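ABC transporter substrate-binding protein (Streptococcus pneumoniae, PDB 4OHN) binds histidine, probably delivering it or related polar amino acids to an ABC uptake transporter of the pneumococcal membrane. Local coordinates at residues Tyr186-Glu190 against Gly191-Asp195; Glu215-Thr218 against Leu219-Ile223. One frame throughout, in Å; residues are numbered along the deposited sequence.

Interaction 1: Tyr186-Glu190 against Gly191-Asp195. With ACT (acetate ion), chain C.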
ATOM      1  N   TYR A 186      -8.580   9.060   2.175  1.00  9.93           N
ATOM      2  CA  TYR A 186      -9.836   8.895   1.452  1.00 10.81           C
ATOM      3  C   TYR A 186     -10.980   9.602   2.159  1.00 10.11           C
ATOM      4  O   TYR A 186     -11.755  10.340   1.543  1.00 11.50           O
ATOM      5  CB  TYR A 186     -10.153   7.409   1.335  1.00  9.13           C
ATOM      6  CG  TYR A 186     -11.528   7.127   0.756  1.00 12.53           C
ATOM      7  CD1 TYR A 186     -12.651   7.131   1.563  1.00 13.90           C
ATOM      8  CD2 TYR A 186     -11.691   6.837  -0.575  1.00 14.21           C
ATOM      9  CE1 TYR A 186     -13.917   6.889   1.047  1.00 14.61           C
ATOM     10  CE2 TYR A 186     -12.965   6.582  -1.109  1.00 13.27           C
ATOM     11  CZ  TYR A 186     -14.065   6.617  -0.283  1.00 11.81           C
ATOM     12  OH  TYR A 186     -15.318   6.358  -0.810  1.00 15.90           O
ATOM     13  N   LEU A 187     -11.107   9.359   3.453  1.00 10.72           N
ATOM     14  CA  LEU A 187     -12.279   9.891   4.155  1.00 12.56           C
ATOM     15  C   LEU A 187     -12.234  11.407   4.193  1.00 12.23           C
ATOM     16  O   LEU A 187     -13.277  12.075   4.033  1.00 13.89           O
ATOM     17  CB  LEU A 187     -12.356   9.300   5.552  1.00 13.66           C
ATOM     18  CG  LEU A 187     -12.681   7.803   5.597  1.00 15.98           C
ATOM     19  CD1 LEU A 187     -12.507   7.255   7.012  1.00 18.78           C
ATOM     20  CD2 LEU A 187     -14.081   7.498   5.099  1.00 18.50           C
ATOM     21  N   GLU A 188     -11.052  11.973   4.368  1.00 12.99           N
ATOM     22  CA  GLU A 188     -10.916  13.424   4.350  1.00 14.38           C
ATOM     23  C   GLU A 188     -11.201  13.990   2.955  1.00 15.77           C
ATOM     24  O   GLU A 188     -11.908  14.989   2.815  1.00 17.41           O
ATOM     25  CB  GLU A 188      -9.545  13.852   4.849  1.00 17.36           C
ATOM     26  CG  GLU A 188      -9.433  15.341   5.097  1.00 24.79           C
ATOM     27  CD  GLU A 188      -8.218  15.711   5.930  1.00 84.77           C
ATOM     28  OE1 GLU A 188      -7.227  14.950   5.920  1.00 66.26           O
ATOM     29  OE2 GLU A 188      -8.261  16.764   6.601  1.00111.44           O
ATOM     30  N   ALA A 189     -10.676  13.339   1.924  1.00 13.76           N
ATOM     31  CA  ALA A 189     -10.850  13.820   0.558  1.00 14.98           C
ATOM     32  C   ALA A 189     -12.309  13.804   0.135  1.00 16.36           C
ATOM     33  O   ALA A 189     -12.757  14.674  -0.601  1.00 18.46           O
ATOM     34  CB  ALA A 189     -10.035  12.992  -0.384  1.00 16.49           C
ATOM     35  N   GLU A 190     -13.052  12.818   0.623  0.60 13.37           N
ATOM     36  CA  GLU A 190     -14.452  12.670   0.269  0.60 16.09           C
ATOM     37  C   GLU A 190     -15.381  13.414   1.245  0.60 19.28           C
ATOM     38  O   GLU A 190     -16.599  13.396   1.080  0.60 16.91           O
ATOM     39  CB  GLU A 190     -14.818  11.184   0.188  0.60 15.60           C
ATOM     40  CG  GLU A 190     -13.918  10.346  -0.733  0.60 16.18           C
ATOM     41  CD  GLU A 190     -13.886  10.823  -2.169  0.60 29.08           C
ATOM     42  OE1 GLU A 190     -14.921  11.313  -2.652  0.60 26.37           O
ATOM     43  OE2 GLU A 190     -12.817  10.692  -2.813  0.60 29.10           O
ATOM     44  N   GLY A 191     -14.806  14.047   2.270  1.00 14.06           N
ATOM     45  CA  GLY A 191     -15.560  14.901   3.177  1.00 15.63           C
ATOM     46  C   GLY A 191     -16.381  14.155   4.210  1.00 15.27           C
ATOM     47  O   GLY A 191     -17.289  14.750   4.827  1.00 16.10           O
ATOM     48  N   VAL A 192     -16.058  12.884   4.439  1.00 12.57           N
ATOM     49  CA  VAL A 192     -16.879  12.020   5.281  1.00 11.77           C
ATOM     50  C   VAL A 192     -16.143  11.389   6.461  1.00  9.62           C
ATOM     51  O   VAL A 192     -16.603  10.390   7.010  1.00 10.39           O
ATOM     52  CB  VAL A 192     -17.597  10.917   4.449  1.00 12.83           C
ATOM     53  CG1 VAL A 192     -18.611  11.553   3.480  1.00 16.49           C
ATOM     54  CG2 VAL A 192     -16.609  10.046   3.711  1.00 14.56           C
ATOM     55  N   LEU A 193     -15.014  11.971   6.860  0.60  9.34           N
ATOM     56  CA  LEU A 193     -14.331  11.534   8.083  0.60 16.94           C
ATOM     57  C   LEU A 193     -15.329  11.329   9.220  0.60  9.62           C
ATOM     58  O   LEU A 193     -15.322  10.292   9.898  0.60  9.94           O
ATOM     59  CB  LEU A 193     -13.278  12.564   8.522  0.60 21.50           C
ATOM     60  CG  LEU A 193     -11.887  12.533   7.874  0.60 20.78           C
ATOM     61  CD1 LEU A 193     -11.123  13.807   8.188  0.60 33.50           C
ATOM     62  CD2 LEU A 193     -11.112  11.324   8.362  0.60 27.94           C
ATOM     63  N   ASN A 194     -16.221  12.295   9.395  1.00  9.35           N
ATOM     64  CA  ASN A 194     -17.125  12.311  10.527  1.00  9.46           C
ATOM     65  C   ASN A 194     -18.356  11.412  10.360  1.00  8.86           C
ATOM     66  O   ASN A 194     -19.266  11.456  11.177  1.00 10.15           O
ATOM     67  CB  ASN A 194     -17.518  13.750  10.839  1.00 11.58           C
ATOM     68  CG  ASN A 194     -16.327  14.581  11.269  1.00 14.41           C
ATOM     69  OD1 ASN A 194     -15.562  14.151  12.129  1.00 17.72           O
ATOM     70  ND2 ASN A 194     -16.162  15.746  10.680  1.00 15.57           N
ATOM     71  N   ASP A 195     -18.366  10.575   9.317  1.00  8.61           N
ATOM     72  CA  ASP A 195     -19.393   9.550   9.150  1.00  8.57           C
ATOM     73  C   ASP A 195     -18.880   8.162   9.527  1.00  8.32           C
ATOM     74  O   ASP A 195     -19.658   7.208   9.555  1.00  9.10           O
ATOM     75  CB  ASP A 195     -19.904   9.499   7.689  1.00  9.88           C
ATOM     76  CG  ASP A 195     -20.739  10.701   7.286  1.00 10.46           C
ATOM     77  OD1 ASP A 195     -21.213  11.452   8.152  1.00 10.64           O
ATOM     78  OD2 ASP A 195     -20.923  10.863   6.059  1.00 11.23           O
TER
HETATM   79  C   ACT C 302     -17.807   6.386   1.783  1.00 14.41           C
HETATM   80  O   ACT C 302     -18.868   6.799   2.311  1.00 13.38           O
HETATM   81  OXT ACT C 302     -17.423   6.988   0.751  1.00 15.92           O
HETATM   82  CH3 ACT C 302     -17.058   5.246   2.385  1.00 13.91           C

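Interaction 2: Glu215-Thr218 against Leu219-Ile223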
ATOM      1  N   GLU A 215      16.630 -11.285  -7.493  1.00 14.14           N
ATOM      2  CA  GLU A 215      17.910 -11.184  -8.156  1.00 15.57           C
ATOM      3  C   GLU A 215      18.348  -9.752  -8.463  1.00 13.51           C
ATOM      4  O   GLU A 215      19.516  -9.517  -8.789  1.00 14.47           O
ATOM      5  CB  GLU A 215      17.867 -11.984  -9.462  1.00 18.86           C
ATOM      6  CG  GLU A 215      17.479 -13.484  -9.301  1.00 33.92           C
ATOM      7  CD  GLU A 215      16.006 -13.767  -8.858  1.00 89.60           C
ATOM      8  OE1 GLU A 215      15.031 -13.022  -9.196  1.00 24.19           O
ATOM      9  OE2 GLU A 215      15.824 -14.786  -8.157  1.00 50.18           O
ATOM     10  N   ASP A 216      17.417  -8.802  -8.381  1.00 13.11           N
ATOM     11  CA  ASP A 216      17.698  -7.402  -8.698  1.00 11.68           C
ATOM     12  C   ASP A 216      18.351  -6.655  -7.506  1.00 12.75           C
ATOM     13  O   ASP A 216      17.842  -5.622  -7.010  1.00 11.83           O
ATOM     14  CB  ASP A 216      16.412  -6.725  -9.182  1.00 12.76           C
ATOM     15  CG  ASP A 216      16.443  -6.332 -10.657  1.00 12.07           C
ATOM     16  OD1 ASP A 216      17.524  -6.055 -11.214  1.00 13.18           O
ATOM     17  OD2 ASP A 216      15.352  -6.236 -11.273  1.00 14.70           O
ATOM     18  N   THR A 217      19.500  -7.168  -7.069  1.00 14.11           N
ATOM     19  CA  THR A 217      20.121  -6.698  -5.837  1.00 13.71           C
ATOM     20  C   THR A 217      20.720  -5.304  -5.976  1.00 13.18           C
ATOM     21  O   THR A 217      20.675  -4.497  -5.041  1.00 12.70           O
ATOM     22  CB  THR A 217      21.190  -7.686  -5.340  1.00 16.74           C
ATOM     23  OG1 THR A 217      22.135  -7.917  -6.389  1.00 18.70           O
ATOM     24  CG2 THR A 217      20.565  -9.006  -4.959  1.00 18.15           C
ATOM     25  N   THR A 218      21.271  -4.996  -7.134  1.00 12.28           N
ATOM     26  CA  THR A 218      21.868  -3.688  -7.332  1.00 11.71           C
ATOM     27  C   THR A 218      20.787  -2.601  -7.330  1.00 11.08           C
ATOM     28  O   THR A 218      20.949  -1.553  -6.719  1.00 11.03           O
ATOM     29  CB  THR A 218      22.654  -3.645  -8.631  1.00 12.77           C
ATOM     30  OG1 THR A 218      23.708  -4.602  -8.557  1.00 16.24           O
ATOM     31  CG2 THR A 218      23.270  -2.289  -8.843  1.00 12.89           C
ATOM     32  N   LEU A 219      19.683  -2.854  -8.016  1.00 11.34           N
ATOM     33  CA  LEU A 219      18.530  -1.959  -8.023  1.00 10.91           C
ATOM     34  C   LEU A 219      18.079  -1.596  -6.605  1.00 10.31           C
ATOM     35  O   LEU A 219      17.837  -0.428  -6.307  1.00 10.69           O
ATOM     36  CB  LEU A 219      17.407  -2.628  -8.825  1.00 11.55           C
ATOM     37  CG  LEU A 219      16.052  -1.946  -8.803  1.00 11.32           C
ATOM     38  CD1 LEU A 219      16.134  -0.521  -9.350  1.00 12.37           C
ATOM     39  CD2 LEU A 219      15.063  -2.775  -9.583  1.00 12.22           C
ATOM     40  N   VAL A 220      18.005  -2.580  -5.714  1.00 10.58           N
ATOM     41  CA  VAL A 220      17.593  -2.322  -4.339  1.00 11.23           C
ATOM     42  C   VAL A 220      18.581  -1.380  -3.636  1.00 11.12           C
ATOM     43  O   VAL A 220      18.170  -0.432  -2.948  1.00 11.99           O
ATOM     44  CB  VAL A 220      17.409  -3.640  -3.578  1.00 13.81           C
ATOM     45  CG1 VAL A 220      17.313  -3.390  -2.064  1.00 15.54           C
ATOM     46  CG2 VAL A 220      16.162  -4.355  -4.085  1.00 13.72           C
ATOM     47  N   LYS A 221      19.872  -1.621  -3.811  0.54 10.07           N
ATOM     48  CA  LYS A 221      20.893  -0.731  -3.260  0.54 10.71           C
ATOM     49  C   LYS A 221      20.742   0.683  -3.783  0.54 10.45           C
ATOM     50  O   LYS A 221      20.859   1.647  -3.033  0.54  9.58           O
ATOM     51  CB  LYS A 221      22.298  -1.227  -3.591  0.54 15.68           C
ATOM     52  CG  LYS A 221      22.646  -2.520  -2.937  0.54 10.86           C
ATOM     53  CD  LYS A 221      24.089  -2.898  -3.197  0.54 21.65           C
ATOM     54  CE  LYS A 221      24.416  -4.247  -2.597  0.54 29.09           C
ATOM     55  NZ  LYS A 221      23.906  -5.352  -3.449  0.54 27.42           N
ATOM     56  N   LYS A 222      20.491   0.818  -5.077  1.00  9.71           N
ATOM     57  CA  LYS A 222      20.326   2.145  -5.673  1.00  9.48           C
ATOM     58  C   LYS A 222      19.107   2.883  -5.131  1.00 10.07           C
ATOM     59  O   LYS A 222      19.135   4.112  -4.960  1.00 10.67           O
ATOM     60  CB  LYS A 222      20.298   2.059  -7.201  1.00  9.68           C
ATOM     61  CG  LYS A 222      21.604   1.562  -7.784  1.00 12.19           C
ATOM     62  CD  LYS A 222      22.805   2.397  -7.328  1.00 14.20           C
ATOM     63  CE  LYS A 222      24.070   2.046  -8.084  1.00 11.97           C
ATOM     64  NZ  LYS A 222      25.261   2.652  -7.417  1.00 13.76           N
ATOM     65  N   ILE A 223      18.024   2.171  -4.856  1.00  9.07           N
ATOM     66  CA  ILE A 223      16.862   2.798  -4.240  1.00  8.74           C
ATOM     67  C   ILE A 223      17.265   3.257  -2.836  1.00 10.39           C
ATOM     68  O   ILE A 223      17.004   4.399  -2.445  1.00  9.75           O
ATOM     69  CB  ILE A 223      15.671   1.823  -4.190  1.00  8.97           C
ATOM     70  CG1 ILE A 223      15.189   1.517  -5.605  1.00  9.58           C
ATOM     71  CG2 ILE A 223      14.562   2.388  -3.310  1.00  9.75           C
ATOM     72  CD1 ILE A 223      14.251   0.328  -5.673  1.00 10.46           C
TER
HETATM   73  O   HOH W   1      19.671  -4.877 -10.086  1.00 13.53           O
HETATM   74  O   HOH W   2      25.177  -4.366  -6.133  0.50 17.13           O

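Interaction 1: Tyr186-Glu190 against Gly191-Asp195
G191 carries a positive phi of 78° and sends its N-H back to E188 O at 3.1 Å, meeting that oxygen from above the carbonyl plane instead of on a lone pair. With V192 N bonded to L187 O at 2.9 Å, this makes the Schellman motif that ends helix 180-189. The V192 bond is the better aligned, its donor tilted only slightly from the carbonyl plane of L187. The apolar contact that accompanies a Schellman motif follows: L187 CD2 meets V192 CG2 at 3.8 Å, the side chains crossing at about a right angle. In one of its two conformers, L193 sets CD2 on L187 CB and CD1 on E188 CB, the latter pair 3.7 Å apart. Beyond this, L187 reaches Y196 and V198 on strand 196-200, which ties the helix end to the next strand. On the helix flank E190, in one of two conformers, bends at chi2 (-59°) and lays CG over the centre of the Y186 ring, 3.7 Å above its plane. That ring's hydroxyl leads outward to an acetate ion, probably from the crystallisation liquor, which Y196 OH also binds; Y186 OH donates to acetate OXT at 2.7 Å.

Interaction 2: Glu215-Thr218 against Leu219-Ile223
D216 and L219 meet at the start of helix 217-232, where the aspartate side chain crosses that of the leucine three residues on at a slant. D216 CB comes 4.2 Å from L219 CD2, and CG lies a little closer to the same methyl. At the tip the carboxylate divides its work. OD2 approaches L219 CD2 at 3.9 Å and takes a hydrogen bond from Y14 OH of helix 11-17. OD1 accepts from N10 N and from a water at 2.7 Å, and that water in turn accepts the N-H of L219. With chi1 at -112°, off the staggered positions, the carboxylate is turned so that OD1 takes the water and N10 N while OD2 faces the leucine methyl.

D216 occupies the N-cap position, yet its side chain makes no direct capping bond; the water carries the link to the first turn instead. Its backbone is the centre of an inverse gamma turn, and its carbonyl begins the helical ladder with a weak bond from V220 N. The next two rungs are firmer: K221 N reaches T217 O at 3.2 Å, and K222 N reaches T218 O at 2.9 Å, nearly in line with the C=O bond.

A second water joins the outer side of the turn, donating to T218 OG1 at 2.8 Å and, in one of the two conformers of K221, accepting from its NZ. T218 OG1 is also hydrogen-bonded to D9 OD2. In that conformer K221 stays extended until chi4, where a bend (79°) brings its ammonium group back toward T217, with K221 NZ 3.7 Å from T217 O.

In the fold
Along the chain the two contacts follow in series, neither nested nor crossed. Interaction 1 comes first, closing the short turn by which helix 180-189 gives way to strand 196-200; D195, at its end, also bonds through its backbone to K112. The chain then runs through strands 196-200 and 206-212 before interaction 2 opens helix 217-232. There, L219 and I223 pack on L80 of strand 80-81, V220 touches S212, and T218, L219 and K222 lie against W11 of helix 11-17, bringing the N-terminal part of the chain alongside. The centres of interactions 1 and 2 are about 38 Å apart, on opposite sides of the chain's centre, with no touch between them.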